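PDB 6M7L: putative non-ribosomal peptide synthetase from Actinomadura parvosata subsp. kistnae, which probably takes part, as a domain of the condensation family, in the assembly-line synthesis of a non-ribosomal peptide. Local coordinates for residues A26-M31 with H149-D154; L34-D39 with D123-V128; E42-R47 with A405-L410; G54-D59 with R140-L145; P99-P104 with R131-P136. One frame throughout, in Å; residues are numbered along the deposited sequence.

Interaction 1: A26-M31 with H149-D154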
# COMPACT_ATOMS: atom_id res chain seq x y z
N ALA A 26 -20.22 -20.36 -6.57
CA ALA A 26 -20.34 -21.35 -5.50
C ALA A 26 -20.24 -20.69 -4.13
O ALA A 26 -21.02 -21.00 -3.22
CB ALA A 26 -19.26 -22.42 -5.65
N ARG A 27 -19.30 -19.75 -3.97
CA ARG A 27 -19.19 -19.03 -2.71
C ARG A 27 -20.41 -18.17 -2.46
O ARG A 27 -20.94 -18.14 -1.34
CB ARG A 27 -17.92 -18.18 -2.69
CG ARG A 27 -17.87 -17.22 -1.52
CD ARG A 27 -16.46 -16.81 -1.18
NE ARG A 27 -16.39 -16.33 0.20
CZ ARG A 27 -16.20 -17.13 1.25
NH1 ARG A 27 -16.16 -16.62 2.47
NH2 ARG A 27 -16.06 -18.43 1.06
N GLN A 28 -20.88 -17.45 -3.48
CA GLN A 28 -22.10 -16.67 -3.34
C GLN A 28 -23.29 -17.55 -2.98
O GLN A 28 -24.13 -17.17 -2.16
CB GLN A 28 -22.39 -15.90 -4.63
CG GLN A 28 -21.47 -14.73 -4.88
CD GLN A 28 -21.84 -13.98 -6.13
OE1 GLN A 28 -22.05 -14.58 -7.19
NE2 GLN A 28 -21.94 -12.66 -6.03
N ARG A 29 -23.36 -18.73 -3.59
CA ARG A 29 -24.44 -19.67 -3.27
C ARG A 29 -24.44 -20.01 -1.79
O ARG A 29 -25.48 -19.97 -1.13
CB ARG A 29 -24.28 -20.93 -4.13
CG ARG A 29 -25.20 -22.08 -3.75
CD ARG A 29 -26.66 -21.74 -3.99
NE ARG A 29 -27.52 -22.85 -3.58
CZ ARG A 29 -28.85 -22.80 -3.58
NH1 ARG A 29 -29.49 -21.70 -3.96
NH2 ARG A 29 -29.54 -23.87 -3.19
N ARG A 30 -23.27 -20.34 -1.24
CA ARG A 30 -23.20 -20.68 0.18
C ARG A 30 -23.46 -19.46 1.05
O ARG A 30 -24.15 -19.55 2.07
CB ARG A 30 -21.85 -21.30 0.51
CG ARG A 30 -21.78 -21.89 1.90
CD ARG A 30 -20.52 -22.70 2.12
NE ARG A 30 -20.48 -23.26 3.47
CZ ARG A 30 -20.04 -22.60 4.53
NH1 ARG A 30 -19.59 -21.35 4.41
NH2 ARG A 30 -20.05 -23.18 5.72
N MET A 31 -22.92 -18.30 0.66
CA MET A 31 -23.13 -17.09 1.45
C MET A 31 -24.60 -16.69 1.48
O MET A 31 -25.11 -16.26 2.51
CB MET A 31 -22.28 -15.94 0.89
CG MET A 31 -20.78 -16.14 1.05
SD MET A 31 -20.32 -16.49 2.75
CE MET A 31 -21.12 -15.12 3.57
N HIS A 149 -21.69 -7.47 2.80
CA HIS A 149 -21.89 -8.90 2.96
C HIS A 149 -20.83 -9.67 2.19
O HIS A 149 -20.40 -9.24 1.11
CB HIS A 149 -23.29 -9.30 2.49
CG HIS A 149 -23.74 -10.63 3.01
ND1 HIS A 149 -23.28 -11.82 2.49
CD2 HIS A 149 -24.58 -10.96 4.02
CE1 HIS A 149 -23.83 -12.83 3.15
NE2 HIS A 149 -24.62 -12.33 4.08
N ARG A 150 -20.39 -10.80 2.74
CA ARG A 150 -19.32 -11.56 2.11
C ARG A 150 -19.75 -12.22 0.81
O ARG A 150 -18.91 -12.83 0.13
CB ARG A 150 -18.77 -12.60 3.08
CG ARG A 150 -18.20 -12.02 4.36
CD ARG A 150 -17.53 -13.08 5.22
NE ARG A 150 -16.11 -12.81 5.42
CZ ARG A 150 -15.63 -12.12 6.44
NH1 ARG A 150 -14.32 -11.91 6.54
NH2 ARG A 150 -16.44 -11.64 7.37
N ILE A 151 -21.04 -12.13 0.44
CA ILE A 151 -21.47 -12.55 -0.88
C ILE A 151 -20.98 -11.58 -1.95
O ILE A 151 -20.96 -11.93 -3.14
CB ILE A 151 -23.01 -12.66 -0.92
CG1 ILE A 151 -23.47 -13.49 -2.12
CG2 ILE A 151 -23.65 -11.28 -0.96
CD1 ILE A 151 -24.97 -13.68 -2.19
N ALA A 152 -20.56 -10.38 -1.55
CA ALA A 152 -20.11 -9.36 -2.48
C ALA A 152 -18.69 -8.88 -2.24
O ALA A 152 -18.10 -8.29 -3.16
CB ALA A 152 -21.04 -8.14 -2.42
N ALA A 153 -18.12 -9.12 -1.07
CA ALA A 153 -16.83 -8.54 -0.72
C ALA A 153 -16.06 -9.52 0.15
O ALA A 153 -16.62 -10.09 1.10
CB ALA A 153 -17.01 -7.20 0.01
N ASP A 154 -14.78 -9.72 -0.16
CA ASP A 154 -13.90 -10.55 0.65
C ASP A 154 -13.05 -9.65 1.55
O ASP A 154 -13.29 -8.45 1.67
CB ASP A 154 -13.06 -11.46 -0.25
CG ASP A 154 -12.17 -10.70 -1.22
OD1 ASP A 154 -12.21 -9.45 -1.23
OD2 ASP A 154 -11.42 -11.35 -1.97
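Gln28, early in helix 26-34, brings its CA within 4.8 Å of the CA of Ile151, in the loop between strand 141-149 and helix 155-172, so helix and loop backbones lie close together. Gln28 NE2 donates to Ile151 O at 3.1 Å, fairly straight (159° at the hydrogen), with the oxygen in the plane of the amide. Gln28 OE1 accepts from Thr25 N, so both ends of the amide are engaged and its rotation is fixed. The glutamine chain crosses Ile151 at about a right angle, its CG 3.6 Å from Ile151 CG1. An alanine here would probably leave Ile151 O without this donor and Thr25 N without its acceptor. Residues 149-154 correspond to the first six positions of the HHxxxDG motif of condensation domains; Arg150 stands where the second histidine is usual, which suggests, without proving it, that the usual condensation chemistry may be lost. The motif's aspartate, Asp154, caps the helix that follows and pairs with Arg301. Met31, flexible enough for an uneven surface, bends at chi2 and chi3 (-53° and -52°); its CE rests 3.5 Å from Arg150 CB and 3.6 Å from His149 CE1, while its CB lies 3.8 Å from Ile151 CB. The His149 ring is steadied from its edge, ND1 accepting from Ile151 N at 3.1 Å.

Interaction 2: L34-D39 with D123-V128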
# COMPACT_ATOMS: atom_id res chain seq x y z
N LEU A 34 -26.46 -19.18 3.96
CA LEU A 34 -26.17 -18.88 5.35
C LEU A 34 -26.65 -17.50 5.77
O LEU A 34 -26.69 -17.22 6.98
CB LEU A 34 -24.67 -18.99 5.62
CG LEU A 34 -24.00 -20.33 5.31
CD1 LEU A 34 -22.54 -20.29 5.71
CD2 LEU A 34 -24.73 -21.47 6.00
N SER A 35 -27.02 -16.63 4.83
CA SER A 35 -27.57 -15.33 5.18
C SER A 35 -29.01 -15.41 5.67
O SER A 35 -29.51 -14.43 6.23
CB SER A 35 -27.49 -14.38 3.98
OG SER A 35 -28.66 -14.46 3.19
N ARG A 36 -29.68 -16.54 5.46
CA ARG A 36 -31.06 -16.71 5.88
C ARG A 36 -31.10 -17.49 7.19
O ARG A 36 -31.53 -18.64 7.25
CB ARG A 36 -31.87 -17.41 4.79
CG ARG A 36 -31.42 -17.11 3.37
CD ARG A 36 -31.69 -15.67 2.97
NE ARG A 36 -33.12 -15.37 2.93
CZ ARG A 36 -33.62 -14.14 2.78
NH1 ARG A 36 -34.93 -13.95 2.76
NH2 ARG A 36 -32.80 -13.10 2.67
N ILE A 37 -30.63 -16.85 8.26
CA ILE A 37 -30.52 -17.53 9.55
C ILE A 37 -31.02 -16.63 10.68
O ILE A 37 -31.64 -17.11 11.64
CB ILE A 37 -29.08 -18.01 9.80
CG1 ILE A 37 -28.76 -19.18 8.86
CG2 ILE A 37 -28.88 -18.43 11.24
CD1 ILE A 37 -27.46 -19.88 9.16
N GLY A 38 -30.77 -15.33 10.59
CA GLY A 38 -31.41 -14.37 11.46
C GLY A 38 -30.45 -13.65 12.39
O GLY A 38 -29.24 -13.90 12.40
N ASP A 39 -31.03 -12.75 13.19
CA ASP A 39 -30.25 -11.84 14.02
C ASP A 39 -29.36 -12.56 15.02
O ASP A 39 -28.26 -12.09 15.33
CB ASP A 39 -31.19 -10.89 14.76
CG ASP A 39 -31.95 -9.98 13.82
OD1 ASP A 39 -31.56 -8.80 13.69
OD2 ASP A 39 -32.94 -10.45 13.20
N ASP A 123 -31.00 -8.56 3.94
CA ASP A 123 -32.00 -9.26 3.14
C ASP A 123 -31.52 -9.18 1.69
O ASP A 123 -31.92 -8.30 0.93
CB ASP A 123 -33.39 -8.66 3.32
CG ASP A 123 -34.43 -9.34 2.45
OD1 ASP A 123 -34.09 -10.31 1.74
OD2 ASP A 123 -35.60 -8.89 2.46
N LEU A 124 -30.65 -10.12 1.31
CA LEU A 124 -30.00 -10.08 0.01
C LEU A 124 -30.96 -10.19 -1.16
O LEU A 124 -30.56 -9.92 -2.30
CB LEU A 124 -28.95 -11.19 -0.08
CG LEU A 124 -27.80 -11.09 0.93
CD1 LEU A 124 -26.84 -12.26 0.78
CD2 LEU A 124 -27.07 -9.76 0.76
N THR A 125 -32.22 -10.58 -0.92
CA THR A 125 -33.18 -10.63 -2.02
C THR A 125 -33.67 -9.24 -2.42
O THR A 125 -33.92 -9.00 -3.60
CB THR A 125 -34.38 -11.51 -1.64
OG1 THR A 125 -35.08 -10.93 -0.54
CG2 THR A 125 -33.91 -12.91 -1.25
N GLY A 126 -33.79 -8.33 -1.46
CA GLY A 126 -34.28 -6.99 -1.76
C GLY A 126 -33.41 -5.87 -1.24
O GLY A 126 -33.91 -4.79 -0.92
N GLU A 127 -32.10 -6.10 -1.17
CA GLU A 127 -31.17 -5.09 -0.69
C GLU A 127 -29.83 -5.26 -1.38
O GLU A 127 -29.40 -6.38 -1.67
CB GLU A 127 -30.96 -5.17 0.83
CG GLU A 127 -32.00 -4.47 1.66
CD GLU A 127 -31.77 -4.69 3.15
OE1 GLU A 127 -30.80 -5.40 3.49
OE2 GLU A 127 -32.55 -4.16 3.96
N VAL A 128 -29.15 -4.14 -1.63
CA VAL A 128 -27.78 -4.18 -2.12
C VAL A 128 -26.91 -4.71 -0.98
O VAL A 128 -27.25 -4.51 0.20
CB VAL A 128 -27.31 -2.80 -2.61
CG1 VAL A 128 -28.19 -2.32 -3.74
CG2 VAL A 128 -27.28 -1.79 -1.47
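A surface salt bridge between Arg36 and Asp123, backed by a small contact of Ser35 with Leu124, ties the loop after helix 26-34 to the loop before strand 130-136. Arg36 NH2 donates to Asp123 OD1 at 3.2 Å along a nearly straight bond (165°). The oxygen lies in the guanidinium plane, yet the nitrogen meets it from above the carboxylate plane, and the two flat groups are turned 48° apart. One branch of the arginine thus does the work. The same OD1 also accepts from Thr125 N, which makes an Asx turn, and from Thr125 OG1 at 2.6 Å on the syn side. Aspartate suits the place because its short side chain holds the carboxylate close to its own type I turn, from Asp123 to Gly126, where OD1 can take both Thr125 donors and still meet Arg36. Threonine is equally apt: with chi1 at 64° its hydroxyl reaches OD1, while its CG2 sits over one face of the guanidinium, 4.1 Å from Arg36 NH2. Deeper in, Leu124 CD1 packs 3.7 Å from Ser35 OG, a hydroxyl bonded to Trp32 O. Leu124 also leans on Trp32 of helix 26-34 and on His149 at the end of strand 141-149, and its backbone bonds to Phe79.

Interaction 3: E42-R47 with A405-L410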
# COMPACT_ATOMS: atom_id res chain seq x y z
N GLU A 42 -24.51 -13.84 14.00
CA GLU A 42 -23.87 -12.65 13.45
C GLU A 42 -23.72 -12.79 11.94
O GLU A 42 -23.31 -13.85 11.44
CB GLU A 42 -22.51 -12.43 14.10
CG GLU A 42 -22.58 -12.11 15.59
CD GLU A 42 -23.33 -10.82 15.87
OE1 GLU A 42 -22.90 -9.76 15.36
OE2 GLU A 42 -24.35 -10.87 16.58
N GLY A 43 -24.08 -11.73 11.22
CA GLY A 43 -23.96 -11.77 9.78
C GLY A 43 -22.51 -11.98 9.35
O GLY A 43 -21.58 -11.45 9.96
N LEU A 44 -22.34 -12.79 8.31
CA LEU A 44 -21.02 -13.02 7.73
C LEU A 44 -20.71 -11.82 6.84
O LEU A 44 -21.02 -11.81 5.64
CB LEU A 44 -20.98 -14.33 6.96
CG LEU A 44 -21.00 -15.59 7.83
CD1 LEU A 44 -21.10 -16.84 6.97
CD2 LEU A 44 -19.75 -15.63 8.70
N HIS A 45 -20.10 -10.80 7.43
CA HIS A 45 -19.84 -9.54 6.77
C HIS A 45 -18.36 -9.17 6.90
O HIS A 45 -17.67 -9.59 7.83
CB HIS A 45 -20.68 -8.40 7.36
CG HIS A 45 -22.14 -8.71 7.46
ND1 HIS A 45 -22.93 -8.21 8.48
CD2 HIS A 45 -22.96 -9.45 6.68
CE1 HIS A 45 -24.17 -8.64 8.32
NE2 HIS A 45 -24.21 -9.39 7.24
N VAL A 46 -17.89 -8.39 5.95
CA VAL A 46 -16.66 -7.62 6.11
C VAL A 46 -17.06 -6.21 6.49
O VAL A 46 -18.13 -5.72 6.10
CB VAL A 46 -15.78 -7.64 4.84
CG1 VAL A 46 -15.18 -9.02 4.63
CG2 VAL A 46 -16.59 -7.21 3.64
N ARG A 47 -16.22 -5.54 7.27
CA ARG A 47 -16.59 -4.20 7.71
C ARG A 47 -15.34 -3.42 8.08
O ARG A 47 -14.32 -3.98 8.49
CB ARG A 47 -17.57 -4.24 8.89
CG ARG A 47 -16.98 -4.69 10.21
CD ARG A 47 -16.77 -6.22 10.24
NE ARG A 47 -15.38 -6.55 10.52
CZ ARG A 47 -14.90 -6.75 11.74
NH1 ARG A 47 -13.61 -7.01 11.91
NH2 ARG A 47 -15.71 -6.69 12.80
N ALA A 405 -17.00 -12.16 12.36
CA ALA A 405 -17.82 -13.35 12.51
C ALA A 405 -17.26 -14.46 11.64
O ALA A 405 -16.89 -14.24 10.48
CB ALA A 405 -19.27 -13.05 12.13
N MET A 406 -17.18 -15.67 12.20
CA MET A 406 -16.61 -16.80 11.48
C MET A 406 -17.37 -18.06 11.83
O MET A 406 -18.03 -18.15 12.86
CB MET A 406 -15.12 -16.98 11.79
CG MET A 406 -14.82 -17.42 13.21
SD MET A 406 -13.06 -17.73 13.45
CE MET A 406 -13.06 -18.50 15.06
N GLU A 407 -17.28 -19.05 10.93
CA GLU A 407 -17.83 -20.37 11.18
C GLU A 407 -16.83 -21.32 11.80
O GLU A 407 -17.23 -22.35 12.35
CB GLU A 407 -18.35 -20.98 9.88
CG GLU A 407 -19.33 -20.12 9.11
CD GLU A 407 -19.83 -20.80 7.86
OE1 GLU A 407 -20.61 -21.77 7.98
OE2 GLU A 407 -19.43 -20.38 6.76
N LEU A 408 -15.54 -21.00 11.71
CA LEU A 408 -14.51 -21.87 12.25
C LEU A 408 -14.53 -21.84 13.77
O LEU A 408 -15.03 -20.90 14.40
CB LEU A 408 -13.14 -21.45 11.73
CG LEU A 408 -13.00 -21.40 10.21
CD1 LEU A 408 -11.87 -20.46 9.81
CD2 LEU A 408 -12.74 -22.80 9.67
N ASP A 409 -13.98 -22.90 14.37
CA ASP A 409 -13.78 -22.91 15.81
C ASP A 409 -12.50 -22.18 16.18
O ASP A 409 -12.45 -21.47 17.20
CB ASP A 409 -13.74 -24.34 16.34
CG ASP A 409 -14.89 -25.18 15.84
OD1 ASP A 409 -15.92 -24.59 15.45
OD2 ASP A 409 -14.77 -26.42 15.82
N LEU A 410 -11.46 -22.34 15.37
CA LEU A 410 -10.16 -21.76 15.63
C LEU A 410 -9.56 -21.27 14.32
O LEU A 410 -9.62 -21.95 13.30
CB LEU A 410 -9.22 -22.78 16.29
CG LEU A 410 -9.68 -23.30 17.65
CD1 LEU A 410 -8.94 -24.57 18.03
CD2 LEU A 410 -9.49 -22.22 18.71
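Apolar contact centres on Ala405, whose CB points into the bend formed by Glu42, Gly43 and Leu44: it lies 3.8 Å from Glu42 CB and 4.3 Å from Leu44 CD2. A small side chain fits here because the two backbones come close, with the CA atoms of Leu44 and Ala405 5.8 Å apart. Contacts of carbon with oxygen form a second group. Ala405 CB meets Gly43 O at 3.6 Å, and Leu44 CD2 meets Ala405 O at the same distance. Leu44 crosses Glu407 at about a right angle, its CD1 3.9 Å from Glu407 OE2. The bend itself has a third kind of support: Leu44 is the centre of an inverse gamma turn, and Gly43 C lies over the centre of the His45 ring, where a CB on residue 43 would collide with that ring. In the two-lobed condensation fold, residues 405-410 lead from strand 395-399, an edge of the N-terminal sheet, to strand 410-418 of the C-terminal sheet, so the contact lies where the chain passes between lobes. The charged groups find mates elsewhere, Glu42 with Arg245 and Glu407 with Arg30 of helix 26-34. With no hydrogen bond between them, the two segments meet through van der Waals contact, and the polar bonds come from neighbours.

Interaction 4: G54-D59 with R140-L145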
# COMPACT_ATOMS: atom_id res chain seq x y z
N GLY A 54 -12.15 16.29 10.80
CA GLY A 54 -12.23 17.40 9.87
C GLY A 54 -13.66 17.63 9.41
O GLY A 54 -14.59 16.91 9.75
N ARG A 55 -13.82 18.68 8.61
CA ARG A 55 -15.13 19.03 8.06
C ARG A 55 -15.50 18.05 6.96
O ARG A 55 -14.95 18.09 5.86
CB ARG A 55 -15.13 20.47 7.54
CG ARG A 55 -15.49 21.50 8.59
CD ARG A 55 -16.13 22.73 7.97
NE ARG A 55 -15.19 23.84 7.82
CZ ARG A 55 -15.53 25.06 7.42
NH1 ARG A 55 -16.79 25.33 7.12
NH2 ARG A 55 -14.61 26.01 7.32
N LEU A 56 -16.45 17.17 7.26
CA LEU A 56 -16.91 16.17 6.30
C LEU A 56 -18.07 16.73 5.49
O LEU A 56 -19.04 17.25 6.05
CB LEU A 56 -17.34 14.89 7.01
CG LEU A 56 -18.21 13.94 6.19
CD1 LEU A 56 -17.38 13.16 5.18
CD2 LEU A 56 -19.00 13.01 7.09
N ASP A 57 -17.97 16.61 4.16
CA ASP A 57 -19.05 16.99 3.26
C ASP A 57 -19.99 15.80 3.15
O ASP A 57 -19.78 14.89 2.34
CB ASP A 57 -18.50 17.42 1.91
CG ASP A 57 -19.56 18.00 0.99
OD1 ASP A 57 -20.74 17.62 1.13
OD2 ASP A 57 -19.20 18.83 0.13
N ARG A 58 -21.04 15.80 3.97
CA ARG A 58 -21.93 14.64 4.06
C ARG A 58 -22.58 14.33 2.72
O ARG A 58 -22.73 13.16 2.36
CB ARG A 58 -22.99 14.88 5.12
CG ARG A 58 -22.44 15.01 6.53
CD ARG A 58 -23.56 15.03 7.55
NE ARG A 58 -23.04 15.24 8.90
CZ ARG A 58 -23.80 15.29 9.98
NH1 ARG A 58 -25.12 15.16 9.89
NH2 ARG A 58 -23.24 15.49 11.17
N ASP A 59 -22.96 15.36 1.96
CA ASP A 59 -23.58 15.11 0.67
C ASP A 59 -22.56 14.61 -0.35
O ASP A 59 -22.93 13.89 -1.29
CB ASP A 59 -24.27 16.37 0.16
CG ASP A 59 -25.53 16.69 0.95
OD1 ASP A 59 -25.43 17.42 1.96
OD2 ASP A 59 -26.61 16.21 0.56
N ARG A 140 -16.41 18.43 13.46
CA ARG A 140 -15.12 18.18 12.83
C ARG A 140 -14.62 16.76 13.06
O ARG A 140 -13.49 16.44 12.69
CB ARG A 140 -14.08 19.18 13.34
CG ARG A 140 -14.05 19.31 14.85
CD ARG A 140 -12.78 19.98 15.36
NE ARG A 140 -12.64 21.36 14.92
CZ ARG A 140 -11.65 21.80 14.14
NH1 ARG A 140 -10.71 20.96 13.72
NH2 ARG A 140 -11.60 23.08 13.79
N GLU A 141 -15.43 15.89 13.67
CA GLU A 141 -15.02 14.52 13.94
C GLU A 141 -16.22 13.60 13.80
O GLU A 141 -17.24 13.81 14.46
CB GLU A 141 -14.40 14.40 15.33
CG GLU A 141 -14.20 12.96 15.80
CD GLU A 141 -12.86 12.75 16.47
OE1 GLU A 141 -11.90 13.47 16.13
OE2 GLU A 141 -12.76 11.86 17.35
N GLN A 142 -16.09 12.59 12.95
CA GLN A 142 -17.11 11.57 12.77
C GLN A 142 -16.43 10.21 12.67
O GLN A 142 -15.21 10.12 12.46
CB GLN A 142 -17.96 11.81 11.51
CG GLN A 142 -18.38 13.25 11.26
CD GLN A 142 -17.30 14.06 10.55
OE1 GLN A 142 -16.25 13.53 10.19
NE2 GLN A 142 -17.56 15.35 10.36
N VAL A 143 -17.22 9.15 12.81
CA VAL A 143 -16.75 7.79 12.55
C VAL A 143 -17.69 7.15 11.54
O VAL A 143 -18.91 7.12 11.75
CB VAL A 143 -16.67 6.96 13.84
CG1 VAL A 143 -16.56 5.48 13.50
CG2 VAL A 143 -15.46 7.39 14.66
N LEU A 144 -17.12 6.67 10.44
CA LEU A 144 -17.87 6.04 9.36
C LEU A 144 -17.66 4.54 9.41
O LEU A 144 -16.52 4.06 9.51
CB LEU A 144 -17.42 6.58 8.00
CG LEU A 144 -18.04 5.87 6.79
CD1 LEU A 144 -19.54 6.10 6.76
CD2 LEU A 144 -17.38 6.32 5.49
N LEU A 145 -18.76 3.79 9.36
CA LEU A 145 -18.72 2.34 9.29
C LEU A 145 -19.27 1.89 7.95
O LEU A 145 -20.33 2.35 7.52
CB LEU A 145 -19.54 1.71 10.42
CG LEU A 145 -19.75 0.19 10.34
CD1 LEU A 145 -18.44 -0.57 10.52
CD2 LEU A 145 -20.78 -0.26 11.36
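Leu56 and Gln142 point toward each other, their side chains meeting at a slant, so that the leucine lies against the flat end of the glutamine. In Gln142, CG is anti to the carbonyl carbon and a bend at chi2 (83°) carries CD to 3.6 Å from Leu56 CB and 4.0 Å from Leu56 CD2. Glutamine suits this buried place by its flat amide group, which itself lies against Leu56 CB and CD2 and comes near the backbone of Gly54. An alanine in place of Gln142 would probably open a gap beside Leu56, whose CB and CD2 would lose the group they rest on. Next to this pair, Gly54 N points at Arg140 O as in a hydrogen bond, but the modelled length is too short, so its detail is doubtful. Arg140 CA returns a CA-H...O contact to Gly54 O at 3.4 Å. Gly54 has a positive phi of 132°, a conformation in which a CB would jam against the preceding carbonyl. Glu141, pointing away, forms salt bridges with Arg53 and Arg51. Asp57 caps helix 58-71 through Ala60 N. Strand 141-149 lies between strands 45-53 and 130-136, with Gln142 bonded through its backbone to Leu52 and Val143 to Phe135; Leu56 and Gln142 both touch Leu134, while Val143 and Leu145 pack on helix 110-119.

Interaction 5: P99-P104 with R131-P136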
# COMPACT_ATOMS: atom_id res chain seq x y z
N PRO A 99 -27.54 2.39 1.42
CA PRO A 99 -28.11 3.27 2.44
C PRO A 99 -27.02 3.88 3.31
O PRO A 99 -25.96 3.29 3.51
CB PRO A 99 -29.02 2.34 3.26
CG PRO A 99 -28.50 0.97 2.99
CD PRO A 99 -27.96 0.99 1.60
N LEU A 100 -27.29 5.08 3.80
CA LEU A 100 -26.35 5.82 4.64
C LEU A 100 -27.09 6.29 5.89
O LEU A 100 -27.79 7.30 5.86
CB LEU A 100 -25.75 7.00 3.89
CG LEU A 100 -24.89 7.97 4.72
CD1 LEU A 100 -23.71 7.24 5.37
CD2 LEU A 100 -24.40 9.13 3.88
N GLU A 101 -26.93 5.55 6.99
CA GLU A 101 -27.47 5.98 8.27
C GLU A 101 -26.59 7.07 8.87
O GLU A 101 -25.36 6.98 8.84
CB GLU A 101 -27.57 4.80 9.24
CG GLU A 101 -27.98 5.22 10.64
CD GLU A 101 -27.89 4.08 11.65
OE1 GLU A 101 -28.40 4.25 12.78
OE2 GLU A 101 -27.31 3.03 11.31
N ILE A 102 -27.23 8.10 9.40
CA ILE A 102 -26.56 9.17 10.12
C ILE A 102 -27.04 9.09 11.57
O ILE A 102 -28.20 9.40 11.86
CB ILE A 102 -26.84 10.54 9.50
CG1 ILE A 102 -26.22 10.61 8.10
CG2 ILE A 102 -26.32 11.65 10.40
CD1 ILE A 102 -26.52 11.88 7.35
N CYS A 103 -26.16 8.66 12.46
CA CYS A 103 -26.51 8.33 13.84
C CYS A 103 -25.61 9.10 14.80
O CYS A 103 -24.54 8.61 15.18
CB CYS A 103 -26.41 6.82 14.07
SG CYS A 103 -26.64 6.31 15.78
N PRO A 104 -26.02 10.30 15.21
CA PRO A 104 -25.21 11.08 16.15
C PRO A 104 -24.94 10.29 17.43
O PRO A 104 -25.84 9.65 17.99
CB PRO A 104 -26.07 12.32 16.42
CG PRO A 104 -26.91 12.45 15.20
CD PRO A 104 -27.20 11.05 14.74
N ARG A 131 -23.80 -1.33 3.09
CA ARG A 131 -24.44 -0.16 3.67
C ARG A 131 -23.41 0.60 4.50
O ARG A 131 -22.34 0.07 4.82
CB ARG A 131 -25.64 -0.55 4.53
CG ARG A 131 -25.34 -1.68 5.50
CD ARG A 131 -26.44 -1.86 6.53
NE ARG A 131 -25.91 -2.50 7.73
CZ ARG A 131 -26.04 -3.79 8.01
NH1 ARG A 131 -26.70 -4.60 7.20
NH2 ARG A 131 -25.50 -4.27 9.12
N ALA A 132 -23.74 1.84 4.83
CA ALA A 132 -22.84 2.72 5.55
C ALA A 132 -23.56 3.37 6.72
O ALA A 132 -24.73 3.76 6.60
CB ALA A 132 -22.27 3.81 4.63
N HIS A 133 -22.86 3.49 7.84
CA HIS A 133 -23.41 4.09 9.06
C HIS A 133 -22.47 5.20 9.50
O HIS A 133 -21.35 4.93 9.96
CB HIS A 133 -23.58 3.04 10.16
CG HIS A 133 -24.20 1.77 9.69
ND1 HIS A 133 -25.55 1.50 9.83
CD2 HIS A 133 -23.67 0.69 9.06
CE1 HIS A 133 -25.82 0.31 9.32
NE2 HIS A 133 -24.69 -0.20 8.85
N LEU A 134 -22.93 6.44 9.37
CA LEU A 134 -22.15 7.60 9.79
C LEU A 134 -22.52 7.97 11.22
O LEU A 134 -23.70 8.01 11.57
CB LEU A 134 -22.39 8.78 8.86
CG LEU A 134 -21.64 10.07 9.18
CD1 LEU A 134 -20.14 9.82 9.27
CD2 LEU A 134 -21.95 11.13 8.14
N PHE A 135 -21.50 8.23 12.05
CA PHE A 135 -21.69 8.53 13.47
C PHE A 135 -21.06 9.89 13.77
O PHE A 135 -19.87 9.98 14.08
CB PHE A 135 -21.08 7.44 14.34
CG PHE A 135 -21.69 6.09 14.12
CD1 PHE A 135 -22.86 5.73 14.76
CD2 PHE A 135 -21.09 5.17 13.27
CE1 PHE A 135 -23.43 4.48 14.56
CE2 PHE A 135 -21.65 3.92 13.06
CZ PHE A 135 -22.82 3.58 13.71
N PRO A 136 -21.84 10.97 13.68
CA PRO A 136 -21.30 12.31 14.00
C PRO A 136 -20.98 12.43 15.48
O PRO A 136 -21.84 12.20 16.34
CB PRO A 136 -22.44 13.25 13.59
CG PRO A 136 -23.29 12.45 12.65
CD PRO A 136 -23.20 11.04 13.13
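Glu101 and His133 face each other across neighbouring parallel strands, 100-102 and 130-136, which helix 110-119 connects as a beta-alpha-beta unit. His133 ND1 donates to Glu101 OE2 at 2.8 Å (168°), the oxygen at the edge of the ring and the carboxylate plane turned 73° from it. The backbones carry the parallel ladder: Pro99 O accepts from Ala132 N, Ala132 O from Glu101 N, Glu101 O from Leu134 N, and Leu134 O from Cys103 N. Leu100, Ala132, Ile102 and Leu134 share the other face, suitably apolar, and Leu100 and Ala132 meet Leu65 of helix 58-71. In the next shell, Arg131 NE donates to His133 NE2 at 2.8 Å, consistent with a neutral ring fixed from both nitrogens. Arg117 pairs with Glu101 OE1, while Arg131 NH2 is anchored by Arg117 O and Arg120 O, and its guanidinium makes a cation-pi contact with Phe122. Beyond Glu101, Cys103 CB touches Phe135 CD1 at 3.8 Å.

How the interactions relate
Interactions 1, 2 and 3 cluster around the altered HHxxxDG loop, the centres of 2 and 3 lying 12 Å from that of 1. His149 belongs to interaction 1 and its NE2 packs 3.5 Å from Ser35 CB of interaction 2; toward interaction 3, Arg150 N probably bonds to Leu44 O (3.1 Å). Interactions 2 and 3 touch where Leu34 CD1 lies 3.9 Å from Leu44 CD1. Interactions 4 and 5 form a second group, 10 Å apart between centres and joined along adjacent strands, where His133 N lies 2.8 Å from Leu145 O. Strand 141-149 connects the two groups, running from interaction 4 to interaction 1, whose centres are 30 Å apart, placing interaction 4 far from the motif.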